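Local coordinates for trehalose synthase regulatory protein (Candida albicans, PDB 5HUS) that probably serves as a regulatory subunit of the trehalose synthase complex, its C-terminal domain having the HAD-type fold of trehalose-phosphatases, at residues 134-142 and 153-164. Residues are numbered along the deposited sequence; the frame is centred on the assembly and turned at random.
Sequences VERLPGSFC and AGKSFSEDRERS
Leu-137 packs against Ser-156 and the stem of Arg-163. With CG anti to the backbone N (chi1 -175°), the leucine side chain extends over Ser-156. CD2 sits 3.5 Å from Ser-156 OG, while CD1 lies 3.7 Å from Arg-163 NE. Arg-163 is extended from CG to NE and runs past the leucine in the opposite direction. Its NH2 reaches Arg-136 O at 2.9 Å, but the bond is weak, bent to 118° at the hydrogen. The arginine also crosses Pro-138 at about a right angle.

Ser-156 CB lies 3.3 Å from Pro-138 O. The Ser-156 hydroxyl donates to Ala-153 O within its own turn and accepts from Ser-164 OG. At the turns, Lys-155 N donates to Gly-139 O (3.1 Å) from above the carbonyl plane. Gly-154 CA makes a CA-H...O contact with Gly-139 O at 3.5 Å.

The contact joins the connection from helix 116-136 to strand 141-144 with the turn leading from strand 149-152 into helices 156-159 and 161-179. Leu-137 also touches Phe-151 and Thr-167. The chemistry implies a mixed seam: a buried leucine on a serine and an arginine stem, one bent backbone bond, and a weak arginine bond at the exposed side.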
loop_
_atom_site.group_PDB
_atom_site.type_symbol
_atom_site.label_atom_id
_atom_site.label_comp_id
_atom_site.label_asym_id
_atom_site.label_seq_id
_atom_site.Cartn_x
_atom_site.Cartn_y
_atom_site.Cartn_z
ATOM N N VAL A 134 -0.352 4.278 -25.812
ATOM C CA VAL A 134 -1.799 4.430 -25.897
ATOM C C VAL A 134 -2.224 4.689 -27.337
ATOM O O VAL A 134 -3.198 4.110 -27.816
ATOM C CB VAL A 134 -2.305 5.572 -24.985
ATOM C CG1 VAL A 134 -3.771 5.877 -25.259
ATOM C CG2 VAL A 134 -2.097 5.213 -23.515
ATOM N N GLU A 135 -1.473 5.544 -28.028
ATOM C CA GLU A 135 -1.768 5.886 -29.419
ATOM C C GLU A 135 -1.780 4.658 -30.323
ATOM O O GLU A 135 -2.611 4.552 -31.223
ATOM C CB GLU A 135 -0.751 6.898 -29.949
ATOM C CG GLU A 135 -0.620 8.155 -29.103
ATOM C CD GLU A 135 0.493 9.073 -29.577
ATOM O OE1 GLU A 135 1.612 8.577 -29.842
ATOM O OE2 GLU A 135 0.246 10.294 -29.692
ATOM N N ARG A 136 -0.866 3.726 -30.074
ATOM C CA ARG A 136 -0.713 2.561 -30.936
ATOM C C ARG A 136 -1.595 1.391 -30.495
ATOM O O ARG A 136 -1.618 0.347 -31.147
ATOM C CB ARG A 136 0.760 2.133 -30.985
ATOM C CG ARG A 136 1.702 3.264 -31.392
ATOM C CD ARG A 136 3.159 2.832 -31.415
ATOM N NE ARG A 136 3.505 2.120 -32.644
ATOM C CZ ARG A 136 4.745 1.783 -32.989
ATOM N NH1 ARG A 136 5.766 2.102 -32.205
ATOM N NH2 ARG A 136 4.965 1.140 -34.129
ATOM N N LEU A 137 -2.327 1.574 -29.399
ATOM C CA LEU A 137 -3.216 0.535 -28.886
ATOM C C LEU A 137 -4.585 1.112 -28.527
ATOM O O LEU A 137 -4.836 1.460 -27.370
ATOM C CB LEU A 137 -2.593 -0.154 -27.665
ATOM C CG LEU A 137 -3.327 -1.354 -27.052
ATOM C CD1 LEU A 137 -3.307 -2.552 -27.986
ATOM C CD2 LEU A 137 -2.729 -1.724 -25.700
ATOM N N PRO A 138 -5.479 1.219 -29.522
ATOM C CA PRO A 138 -6.799 1.827 -29.313
ATOM C C PRO A 138 -7.593 1.126 -28.217
ATOM O O PRO A 138 -7.582 -0.105 -28.125
ATOM C CB PRO A 138 -7.485 1.671 -30.679
ATOM C CG PRO A 138 -6.711 0.610 -31.389
ATOM C CD PRO A 138 -5.307 0.732 -30.900
ATOM N N GLY A 139 -8.263 1.915 -27.383
ATOM C CA GLY A 139 -9.009 1.379 -26.263
ATOM C C GLY A 139 -8.234 1.486 -24.960
ATOM O O GLY A 139 -8.814 1.436 -23.874
ATOM N N SER A 140 -6.919 1.632 -25.065
ATOM C CA SER A 140 -6.095 1.757 -23.868
ATOM C C SER A 140 -6.031 3.216 -23.439
ATOM O O SER A 140 -6.366 4.111 -24.215
ATOM C CB SER A 140 -4.688 1.202 -24.110
ATOM O OG SER A 140 -3.944 2.018 -24.995
ATOM N N PHE A 141 -5.617 3.458 -22.199
ATOM C CA PHE A 141 -5.472 4.828 -21.730
ATOM C C PHE A 141 -4.424 4.961 -20.636
ATOM O O PHE A 141 -4.014 3.978 -20.019
ATOM C CB PHE A 141 -6.818 5.393 -21.243
ATOM C CG PHE A 141 -7.612 4.465 -20.355
ATOM C CD1 PHE A 141 -8.500 3.549 -20.903
ATOM C CD2 PHE A 141 -7.518 4.553 -18.971
ATOM C CE1 PHE A 141 -9.252 2.711 -20.094
ATOM C CE2 PHE A 141 -8.275 3.724 -18.152
ATOM C CZ PHE A 141 -9.139 2.795 -18.716
ATOM N N CYS A 142 -3.986 6.197 -20.427
ATOM C CA CYS A 142 -2.942 6.511 -19.464
ATOM C C CYS A 142 -3.519 7.255 -18.267
ATOM O O CYS A 142 -4.255 8.223 -18.430
ATOM C CB CYS A 142 -1.846 7.351 -20.127
ATOM S SG CYS A 142 -0.591 7.968 -18.987
ATOM N N ALA A 153 -5.143 -1.274 -20.059
ATOM C CA ALA A 153 -5.503 -1.938 -21.307
ATOM C C ALA A 153 -6.869 -1.459 -21.790
ATOM O O ALA A 153 -7.096 -1.322 -22.990
ATOM C CB ALA A 153 -5.503 -3.445 -21.127
ATOM N N GLY A 154 -7.767 -1.202 -20.845
ATOM C CA GLY A 154 -9.102 -0.737 -21.171
ATOM C C GLY A 154 -9.786 -1.679 -22.141
ATOM O O GLY A 154 -9.754 -2.896 -21.961
ATOM N N LYS A 155 -10.369 -1.111 -23.190
ATOM C CA LYS A 155 -11.147 -1.885 -24.152
ATOM C C LYS A 155 -10.266 -2.714 -25.083
ATOM O O LYS A 155 -10.746 -3.653 -25.719
ATOM C CB LYS A 155 -12.047 -0.957 -24.973
ATOM C CG LYS A 155 -13.163 -1.680 -25.724
ATOM C CD LYS A 155 -13.924 -0.732 -26.640
ATOM C CE LYS A 155 -14.827 -1.500 -27.598
ATOM N NZ LYS A 155 -15.242 -0.665 -28.758
ATOM N N SER A 156 -8.981 -2.378 -25.164
ATOM C CA SER A 156 -8.067 -3.125 -26.028
ATOM C C SER A 156 -7.975 -4.577 -25.575
ATOM O O SER A 156 -7.688 -5.469 -26.374
ATOM C CB SER A 156 -6.675 -2.488 -26.039
ATOM O OG SER A 156 -5.939 -2.828 -24.875
ATOM N N PHE A 157 -8.235 -4.802 -24.290
ATOM C CA PHE A 157 -8.142 -6.128 -23.688
ATOM C C PHE A 157 -9.238 -7.052 -24.203
ATOM O O PHE A 157 -9.036 -8.261 -24.319
ATOM C CB PHE A 157 -8.219 -6.025 -22.165
ATOM C CG PHE A 157 -7.757 -7.259 -21.445
ATOM C CD1 PHE A 157 -6.405 -7.543 -21.336
ATOM C CD2 PHE A 157 -8.669 -8.122 -20.859
ATOM C CE1 PHE A 157 -5.971 -8.675 -20.665
ATOM C CE2 PHE A 157 -8.241 -9.255 -20.186
ATOM C CZ PHE A 157 -6.891 -9.530 -20.089
ATOM N N SER A 158 -10.403 -6.483 -24.495
ATOM C CA SER A 158 -11.515 -7.271 -25.012
ATOM C C SER A 158 -11.451 -7.351 -26.538
ATOM O O SER A 158 -11.813 -8.368 -27.130
ATOM C CB SER A 158 -12.853 -6.681 -24.550
ATOM O OG SER A 158 -12.942 -5.298 -24.846
ATOM N N GLU A 159 -10.978 -6.282 -27.169
ATOM C CA GLU A 159 -10.830 -6.249 -28.622
ATOM C C GLU A 159 -9.821 -7.287 -29.116
ATOM O O GLU A 159 -10.008 -7.892 -30.173
ATOM C CB GLU A 159 -10.420 -4.848 -29.082
ATOM C CG GLU A 159 -11.553 -3.834 -29.035
ATOM C CD GLU A 159 -12.681 -4.181 -29.990
ATOM O OE1 GLU A 159 -12.403 -4.370 -31.193
ATOM O OE2 GLU A 159 -13.842 -4.272 -29.536
ATOM N N ASP A 160 -8.754 -7.484 -28.348
ATOM C CA ASP A 160 -7.769 -8.524 -28.630
ATOM C C ASP A 160 -6.868 -8.688 -27.410
ATOM O O ASP A 160 -5.903 -7.946 -27.241
ATOM C CB ASP A 160 -6.941 -8.189 -29.874
ATOM C CG ASP A 160 -6.082 -9.363 -30.350
ATOM O OD1 ASP A 160 -5.827 -10.295 -29.559
ATOM O OD2 ASP A 160 -5.654 -9.348 -31.524
ATOM N N ARG A 161 -7.190 -9.660 -26.564
ATOM C CA ARG A 161 -6.467 -9.850 -25.312
ATOM C C ARG A 161 -4.987 -10.142 -25.554
ATOM O O ARG A 161 -4.124 -9.688 -24.800
ATOM C CB ARG A 161 -7.105 -10.975 -24.497
ATOM C CG ARG A 161 -6.480 -11.183 -23.130
ATOM C CD ARG A 161 -7.239 -12.233 -22.340
ATOM N NE ARG A 161 -7.555 -13.389 -23.169
ATOM C CZ ARG A 161 -6.711 -14.384 -23.415
ATOM N NH1 ARG A 161 -5.490 -14.370 -22.893
ATOM N NH2 ARG A 161 -7.088 -15.396 -24.186
ATOM N N GLU A 162 -4.704 -10.887 -26.616
ATOM C CA GLU A 162 -3.335 -11.267 -26.951
ATOM C C GLU A 162 -2.496 -10.055 -27.346
ATOM O O GLU A 162 -1.369 -9.893 -26.881
ATOM C CB GLU A 162 -3.331 -12.298 -28.082
ATOM C CG GLU A 162 -2.536 -13.555 -27.771
ATOM C CD GLU A 162 -3.047 -14.275 -26.539
ATOM O OE1 GLU A 162 -4.223 -14.701 -26.540
ATOM O OE2 GLU A 162 -2.273 -14.412 -25.567
ATOM N N ARG A 163 -3.047 -9.208 -28.208
ATOM C CA ARG A 163 -2.361 -7.989 -28.623
ATOM C C ARG A 163 -2.149 -7.061 -27.433
ATOM O O ARG A 163 -1.089 -6.449 -27.288
ATOM C CB ARG A 163 -3.151 -7.266 -29.713
ATOM C CG ARG A 163 -2.538 -5.942 -30.132
ATOM C CD ARG A 163 -3.467 -5.152 -31.035
ATOM N NE ARG A 163 -2.878 -3.872 -31.417
ATOM C CZ ARG A 163 -3.461 -2.990 -32.223
ATOM N NH1 ARG A 163 -4.659 -3.245 -32.735
ATOM N NH2 ARG A 163 -2.847 -1.851 -32.516
ATOM N N SER A 164 -3.168 -6.968 -26.586
ATOM C CA SER A 164 -3.110 -6.127 -25.398
ATOM C C SER A 164 -1.986 -6.568 -24.466
ATOM O O SER A 164 -1.117 -5.768 -24.112
ATOM C CB SER A 164 -4.450 -6.155 -24.664
ATOM O OG SER A 164 -4.460 -5.240 -23.583
#